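Local coordinates for probable acetyltransferases (Chromobacterium violaceum, PDB 3PZJ), which is a probable GNAT-family acetyltransferase that may acetylate proteins at an N-terminal serine or alanine, at residues G27-A32 / A92-C97; D76-W81 / L105-Y110; L143-A148 / R154-R159. All coordinates share one frame; numbering follows the deposited sequence.

Overall arrangement
All three contacts reach the same mixed β-sheet of the GNAT fold. The segments of contacts 1 and 2 alternate along the chain, in the order 27-32, 76-81, 92-97, 105-110, and contact 3 follows. Strands 92-98 and 106-114 are neighbours, so contacts 1 and 2, centres about 13 Å apart, are coupled by backbone bonds. Helix 75-87 of contact 2 packs on the face turned from helix 135-150 of contact 3, and the two contact centres lie about 20 Å apart. Contact 1, about 12 Å from contact 3, lays the loop before strand 34-35 beside helix 135-150. The sheet thus has helical cover on its two faces, and Y110 OH meets L144 O between contacts 2 and 3.

Contact 1 (G27-A32 / A92-C97); sequences GKAPEA and ALYVVC
A92, at the start of strand 92-98, meets the loop before strand 34-35 methyl to methyl: its CB lies 3.5 Å from CB of A29. Both CB atoms are directed across the gap, and the small alanine side chains let the loop come close to the strand. The same end of the strand lies near the bound sodium ion, whose site involves V86, Q88 and T91; the side chain of A92 is about 5 Å from the metal.

Two residues on, Y94 again faces the loop and makes the one polar link of the contact. Its CG stands beside the backbone N and anti to the carbonyl carbon (chi1 -60°), which sends the ring out from the strand to P30. There the phenol donates to the carbonyl, OH to P30 O being 2.7 Å. The donor lies in the carbonyl plane, on a lone pair, and the acceptor stands near the plane of the tyrosine ring, at its edge. Proline suits this place because its tertiary amide N carries no hydrogen, so the hydroxyl can lie against the pyrrolidine ring, 3.3 Å from P30 CD, and still donate to the carbonyl of the same residue. The two side chains cross at about a right angle, and CB of A29 lies 3.4 Å from Y94 OH.

Beyond the loop, Y94 also packs on L144 of helix 135-150, and V96 continues along that helix at A140. P30 reaches T147 and L151, so the loop is seated beside helix 135-150 against strand 92-98, an inner strand of the mixed sheet of a GNAT fold.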
# COMPACT_ATOMS: atom_id res chain seq x y z
N GLY A 27 10.61 9.97 10.79
CA GLY A 27 9.93 10.35 12.05
C GLY A 27 8.40 10.21 12.02
O GLY A 27 7.78 10.04 10.95
N LYS A 28 7.81 10.33 13.21
CA LYS A 28 6.37 10.25 13.41
C LYS A 28 5.75 11.59 12.96
O LYS A 28 6.44 12.60 12.86
CB LYS A 28 6.03 9.96 14.91
N ALA A 29 4.44 11.61 12.77
CA ALA A 29 3.76 12.86 12.27
C ALA A 29 3.76 13.88 13.38
O ALA A 29 3.65 13.49 14.55
CB ALA A 29 2.34 12.57 11.83
N PRO A 30 3.93 15.17 13.05
CA PRO A 30 4.01 16.11 14.16
C PRO A 30 2.75 16.08 14.95
O PRO A 30 1.63 15.98 14.38
CB PRO A 30 4.10 17.50 13.49
CG PRO A 30 4.25 17.27 12.10
CD PRO A 30 4.24 15.82 11.77
N GLU A 31 2.94 16.22 16.25
CA GLU A 31 1.84 16.30 17.22
C GLU A 31 1.53 17.78 17.59
O GLU A 31 0.60 18.06 18.31
CB GLU A 31 2.24 15.48 18.45
N ALA A 32 2.32 18.73 17.11
CA ALA A 32 2.04 20.17 17.31
C ALA A 32 1.74 20.77 15.97
O ALA A 32 2.02 20.13 14.96
CB ALA A 32 3.26 20.89 17.94
N ALA A 92 -2.51 10.44 10.15
CA ALA A 92 -2.54 11.65 10.99
C ALA A 92 -3.20 12.74 10.19
O ALA A 92 -2.84 12.93 9.04
CB ALA A 92 -1.12 12.08 11.39
N LEU A 93 -4.16 13.43 10.78
CA LEU A 93 -4.88 14.48 10.05
C LEU A 93 -4.70 15.82 10.74
O LEU A 93 -4.41 15.86 11.94
CB LEU A 93 -6.36 14.20 10.00
CG LEU A 93 -6.85 12.95 9.23
CD1 LEU A 93 -8.40 12.83 9.39
CD2 LEU A 93 -6.43 12.99 7.78
N TYR A 94 -4.85 16.87 9.94
CA TYR A 94 -4.65 18.26 10.37
C TYR A 94 -5.78 19.08 9.80
O TYR A 94 -6.30 18.79 8.70
CB TYR A 94 -3.34 18.80 9.85
CG TYR A 94 -2.15 18.00 10.34
CD1 TYR A 94 -1.43 18.38 11.49
CD2 TYR A 94 -1.77 16.84 9.71
CE1 TYR A 94 -0.36 17.62 11.94
CE2 TYR A 94 -0.69 16.08 10.14
CZ TYR A 94 -0.05 16.44 11.30
OH TYR A 94 0.99 15.71 11.78
N VAL A 95 -6.16 20.11 10.55
CA VAL A 95 -7.13 21.07 10.16
C VAL A 95 -6.42 22.34 9.58
O VAL A 95 -5.45 22.87 10.13
CB VAL A 95 -8.01 21.47 11.35
CG1 VAL A 95 -8.95 22.55 10.90
CG2 VAL A 95 -8.80 20.26 11.86
N VAL A 96 -6.91 22.79 8.43
CA VAL A 96 -6.35 23.93 7.74
C VAL A 96 -7.05 25.17 8.32
O VAL A 96 -8.26 25.27 8.22
CB VAL A 96 -6.61 23.83 6.27
CG1 VAL A 96 -6.04 25.10 5.55
CG2 VAL A 96 -5.86 22.51 5.72
N CYS A 97 -6.25 26.07 8.91
CA CYS A 97 -6.71 27.37 9.42
C CYS A 97 -5.86 28.45 8.79
O CYS A 97 -4.68 28.23 8.47
CB CYS A 97 -6.54 27.42 10.93
SG CYS A 97 -7.36 26.08 11.83

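Contact 2 (D76-W81 / L105-Y110); sequences DAFITW and LGFLGY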
# COMPACT_ATOMS: atom_id res chain seq x y z
N ASP A 76 -22.75 13.25 14.22
CA ASP A 76 -22.21 12.09 14.91
C ASP A 76 -21.59 11.11 13.94
O ASP A 76 -20.56 10.42 14.28
CB ASP A 76 -23.26 11.36 15.77
CG ASP A 76 -23.69 12.18 17.01
OD1 ASP A 76 -23.22 13.33 17.16
OD2 ASP A 76 -24.48 11.65 17.82
N ALA A 77 -22.18 10.98 12.77
CA ALA A 77 -21.62 9.99 11.80
C ALA A 77 -20.26 10.46 11.34
O ALA A 77 -19.31 9.66 11.18
CB ALA A 77 -22.53 9.78 10.61
N PHE A 78 -20.13 11.76 11.19
CA PHE A 78 -18.89 12.34 10.71
C PHE A 78 -17.78 12.32 11.77
O PHE A 78 -16.63 12.00 11.48
CB PHE A 78 -19.09 13.72 10.14
CG PHE A 78 -17.85 14.37 9.70
CD1 PHE A 78 -17.21 13.96 8.56
CD2 PHE A 78 -17.29 15.40 10.45
CE1 PHE A 78 -16.01 14.54 8.16
CE2 PHE A 78 -16.11 15.98 10.07
CZ PHE A 78 -15.49 15.55 8.86
N ILE A 79 -18.15 12.56 13.00
CA ILE A 79 -17.22 12.49 14.10
C ILE A 79 -16.77 11.06 14.29
O ILE A 79 -15.59 10.80 14.49
CB ILE A 79 -17.85 13.06 15.34
CG1 ILE A 79 -17.89 14.59 15.18
CG2 ILE A 79 -17.09 12.70 16.61
CD1 ILE A 79 -18.54 15.24 16.26
N THR A 80 -17.68 10.13 14.12
CA THR A 80 -17.35 8.72 14.24
C THR A 80 -16.31 8.31 13.18
O THR A 80 -15.25 7.77 13.53
CB THR A 80 -18.57 7.80 14.14
OG1 THR A 80 -19.49 8.06 15.22
CG2 THR A 80 -18.14 6.35 14.22
N TRP A 81 -16.58 8.67 11.92
CA TRP A 81 -15.62 8.47 10.80
C TRP A 81 -14.27 9.08 11.08
O TRP A 81 -13.22 8.45 10.87
CB TRP A 81 -16.22 8.98 9.44
CG TRP A 81 -15.26 8.84 8.37
CD1 TRP A 81 -14.92 7.70 7.70
CD2 TRP A 81 -14.43 9.85 7.89
NE1 TRP A 81 -13.94 7.98 6.77
CE2 TRP A 81 -13.60 9.28 6.90
CE3 TRP A 81 -14.29 11.20 8.21
CZ2 TRP A 81 -12.69 10.03 6.19
CZ3 TRP A 81 -13.34 11.94 7.51
CH2 TRP A 81 -12.56 11.34 6.51
N LEU A 105 -10.94 25.60 7.89
CA LEU A 105 -11.28 25.79 6.47
C LEU A 105 -11.25 24.50 5.62
O LEU A 105 -11.65 24.48 4.47
CB LEU A 105 -10.30 26.73 5.83
CG LEU A 105 -10.20 28.09 6.48
CD1 LEU A 105 -8.99 28.78 5.81
CD2 LEU A 105 -11.54 28.80 6.27
N GLY A 106 -10.78 23.42 6.22
CA GLY A 106 -10.88 22.04 5.66
C GLY A 106 -9.87 21.20 6.39
O GLY A 106 -9.32 21.65 7.40
N PHE A 107 -9.62 20.01 5.88
CA PHE A 107 -8.65 19.13 6.45
C PHE A 107 -7.90 18.31 5.44
O PHE A 107 -8.27 18.26 4.32
CB PHE A 107 -9.23 18.25 7.55
CG PHE A 107 -10.23 17.24 7.08
CD1 PHE A 107 -9.87 15.94 6.94
CD2 PHE A 107 -11.52 17.58 6.82
CE1 PHE A 107 -10.77 15.04 6.55
CE2 PHE A 107 -12.41 16.68 6.42
CZ PHE A 107 -12.04 15.41 6.28
N LEU A 108 -6.80 17.73 5.89
CA LEU A 108 -5.94 16.85 5.12
C LEU A 108 -4.89 16.21 6.02
O LEU A 108 -4.79 16.53 7.13
CB LEU A 108 -5.28 17.59 3.97
CG LEU A 108 -4.02 18.34 4.24
CD1 LEU A 108 -3.29 18.66 2.97
CD2 LEU A 108 -4.27 19.52 5.04
N GLY A 109 -4.14 15.26 5.52
CA GLY A 109 -3.12 14.64 6.31
C GLY A 109 -2.29 13.59 5.63
O GLY A 109 -2.21 13.60 4.44
N TYR A 110 -1.70 12.70 6.41
CA TYR A 110 -0.90 11.61 5.92
C TYR A 110 -1.68 10.32 6.14
O TYR A 110 -2.43 10.14 7.14
CB TYR A 110 0.39 11.56 6.71
CG TYR A 110 1.27 12.81 6.66
CD1 TYR A 110 1.80 13.27 5.47
CD2 TYR A 110 1.63 13.49 7.84
CE1 TYR A 110 2.68 14.35 5.45
CE2 TYR A 110 2.50 14.60 7.80
CZ TYR A 110 2.99 15.01 6.61
OH TYR A 110 3.85 16.05 6.60
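W81 overlaps the far end of the F107 ring obliquely, the CZ3-CH2 side of its six-membered ring coming up to CZ and CE1 of the phenylalanine. This is helix-on-sheet packing of the GNAT fold: helix 75-87 faces strand 106-114 across a wide gap bridged by large aromatic side chains. The closest CA atoms, those of F78 and F107, are still 13.0 Å apart, a distance that suits aromatic residues on both sides.

F78 and W81, one helical turn apart, share a first torsion with CG anti to N (chi1 177° in each), and both rings extend toward the strand. F107 comes from the opposite direction to F78. Its CB already points at the helix; CG between N and the carbonyl carbon (chi1 67°) sets where the ring lies there. F107 CE2 stands near the plane of the F78 ring, at its edge, 4.1 Å from F78 CZ.

Helix 46-58 closes in as well, L53 touching both phenylalanines and F57 touching F107, while F72 packs edge-to-face with F78. F107 CZ likewise lies near the plane of the indole, at its edge, 3.9 Å from W81 CZ3.

Contact 3 (L143-A148 / R154-R159); sequences LLLKTA and RRCEWR
Helix 135-150 comes nearest to strand 155-161 where L145 lies over C156, their CA atoms 7.2 Å apart. Such a close approach suits a small residue on the strand, and C156 directs its side chain at the helix. One branch of L145 does the touching, CD2 sitting 3.8 Å from C156 CB. The CB of the leucine does not itself aim at the strand, but with CG beside N and anti to the carbonyl carbon (chi1 -73°) the CD2 branch comes down to it. A turn further on, the A148 methyl takes up the other end of the cysteine, its CB 3.5 Å from C156 SG. C156 is modelled in two conformers, so the sulfur contact is only tentative.

These two elements are the second half of a beta-alpha-beta crossover: strand 119-127 leads into helix 135-150, which returns the chain to strand 155-161 parallel to the first, as in GNAT proteins. I120 and I122 of strand 119-127 extend the apolar layer, touching C156 and L145 respectively.

E157, the next strand residue, turns away from the helix and lies between two arginines. R155 grips it side-on with NE and NH2, both to one carboxylate oxygen; NH2 to E157 OE1 is 2.8 Å, and that oxygen stays in the guanidinium plane. R159 takes the other oxygen, NE to E157 OE2 at 2.8 Å, from above the carboxylate plane. Two cationic partners would be expected to favour the ionised carboxylate. R155 has further partners: its NH2 forms a salt bridge with E179, and its NH1 donates to R183 O of the second subunit.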
# COMPACT_ATOMS: atom_id res chain seq x y z
N LEU A 143 3.15 22.58 2.94
CA LEU A 143 3.59 22.35 4.36
C LEU A 143 3.65 20.85 4.76
O LEU A 143 4.60 20.44 5.47
CB LEU A 143 2.73 23.10 5.32
CG LEU A 143 2.87 24.58 5.36
CD1 LEU A 143 1.70 25.26 6.18
CD2 LEU A 143 4.26 24.94 5.94
N LEU A 144 2.75 20.00 4.21
CA LEU A 144 2.87 18.58 4.47
C LEU A 144 3.99 17.98 3.70
O LEU A 144 4.66 17.09 4.23
CB LEU A 144 1.58 17.82 4.23
CG LEU A 144 0.41 18.05 5.19
CD1 LEU A 144 -0.66 17.05 4.90
CD2 LEU A 144 0.78 18.03 6.69
N LEU A 145 4.28 18.46 2.49
CA LEU A 145 5.46 17.93 1.77
C LEU A 145 6.75 18.30 2.54
O LEU A 145 7.59 17.42 2.86
CB LEU A 145 5.46 18.47 0.34
CG LEU A 145 4.39 17.84 -0.56
CD1 LEU A 145 4.25 18.71 -1.83
CD2 LEU A 145 4.82 16.39 -0.90
N LYS A 146 6.87 19.60 2.85
CA LYS A 146 8.05 20.10 3.54
C LYS A 146 8.27 19.28 4.78
O LYS A 146 9.37 18.80 5.04
CB LYS A 146 7.86 21.56 3.92
CG LYS A 146 9.09 22.23 4.61
CD LYS A 146 8.61 23.58 5.13
CE LYS A 146 9.78 24.49 5.53
NZ LYS A 146 9.37 25.91 5.25
N THR A 147 7.18 19.07 5.53
CA THR A 147 7.26 18.41 6.79
C THR A 147 7.69 16.96 6.66
O THR A 147 8.48 16.45 7.47
CB THR A 147 5.93 18.52 7.59
OG1 THR A 147 5.62 19.92 7.89
CG2 THR A 147 6.04 17.77 8.88
N ALA A 148 7.15 16.27 5.66
CA ALA A 148 7.48 14.88 5.45
C ALA A 148 8.96 14.73 5.07
O ALA A 148 9.69 13.82 5.62
CB ALA A 148 6.55 14.25 4.34
N ARG A 154 11.38 9.60 2.10
CA ARG A 154 12.00 9.51 0.75
C ARG A 154 11.00 9.61 -0.40
O ARG A 154 11.36 9.97 -1.50
CB ARG A 154 12.73 8.16 0.61
CG ARG A 154 13.88 8.01 1.52
CD ARG A 154 14.61 6.71 1.32
NE ARG A 154 15.34 6.75 0.12
CZ ARG A 154 15.26 5.89 -0.88
NH1 ARG A 154 14.40 4.91 -0.89
NH2 ARG A 154 16.04 6.09 -1.95
N ARG A 155 9.75 9.30 -0.14
CA ARG A 155 8.73 9.20 -1.15
C ARG A 155 7.39 9.69 -0.52
O ARG A 155 7.00 9.18 0.54
CB ARG A 155 8.58 7.70 -1.51
CG ARG A 155 7.42 7.39 -2.48
CD ARG A 155 7.13 5.89 -2.56
NE ARG A 155 5.94 5.60 -3.33
CZ ARG A 155 5.78 5.84 -4.66
NH1 ARG A 155 6.76 6.24 -5.44
NH2 ARG A 155 4.61 5.66 -5.21
N CYS A 156 6.71 10.62 -1.17
CA CYS A 156 5.45 11.16 -0.78
C CYS A 156 4.37 10.81 -1.86
O CYS A 156 4.70 11.26 -2.92
CB CYS A 156 5.46 12.66 -0.48
SG CYS A 156 6.26 13.10 1.08
N GLU A 157 3.34 10.02 -1.66
CA GLU A 157 2.41 9.69 -2.71
C GLU A 157 1.25 10.65 -2.69
O GLU A 157 0.95 11.24 -1.68
CB GLU A 157 1.85 8.29 -2.53
CG GLU A 157 2.74 7.26 -2.92
CD GLU A 157 2.14 5.89 -2.82
OE1 GLU A 157 2.83 4.99 -3.21
OE2 GLU A 157 1.03 5.72 -2.37
N TRP A 158 0.58 10.73 -3.82
CA TRP A 158 -0.72 11.31 -3.97
C TRP A 158 -1.49 10.31 -4.81
O TRP A 158 -1.03 9.91 -5.83
CB TRP A 158 -0.66 12.67 -4.64
CG TRP A 158 -1.97 13.40 -4.85
CD1 TRP A 158 -2.98 13.04 -5.67
CD2 TRP A 158 -2.36 14.63 -4.26
NE1 TRP A 158 -3.98 13.96 -5.62
CE2 TRP A 158 -3.62 14.95 -4.76
CE3 TRP A 158 -1.76 15.49 -3.36
CZ2 TRP A 158 -4.29 16.09 -4.38
CZ3 TRP A 158 -2.43 16.61 -2.99
CH2 TRP A 158 -3.67 16.90 -3.50
N ARG A 159 -2.64 9.92 -4.32
CA ARG A 159 -3.50 8.94 -5.02
C ARG A 159 -4.94 9.49 -5.23
O ARG A 159 -5.47 10.24 -4.42
CB ARG A 159 -3.67 7.65 -4.24
CG ARG A 159 -2.45 6.85 -4.11
CD ARG A 159 -2.66 5.50 -3.40
NE ARG A 159 -1.38 4.81 -3.37
CZ ARG A 159 -1.22 3.50 -3.49
NH1 ARG A 159 -0.01 2.98 -3.39
NH2 ARG A 159 -2.28 2.74 -3.61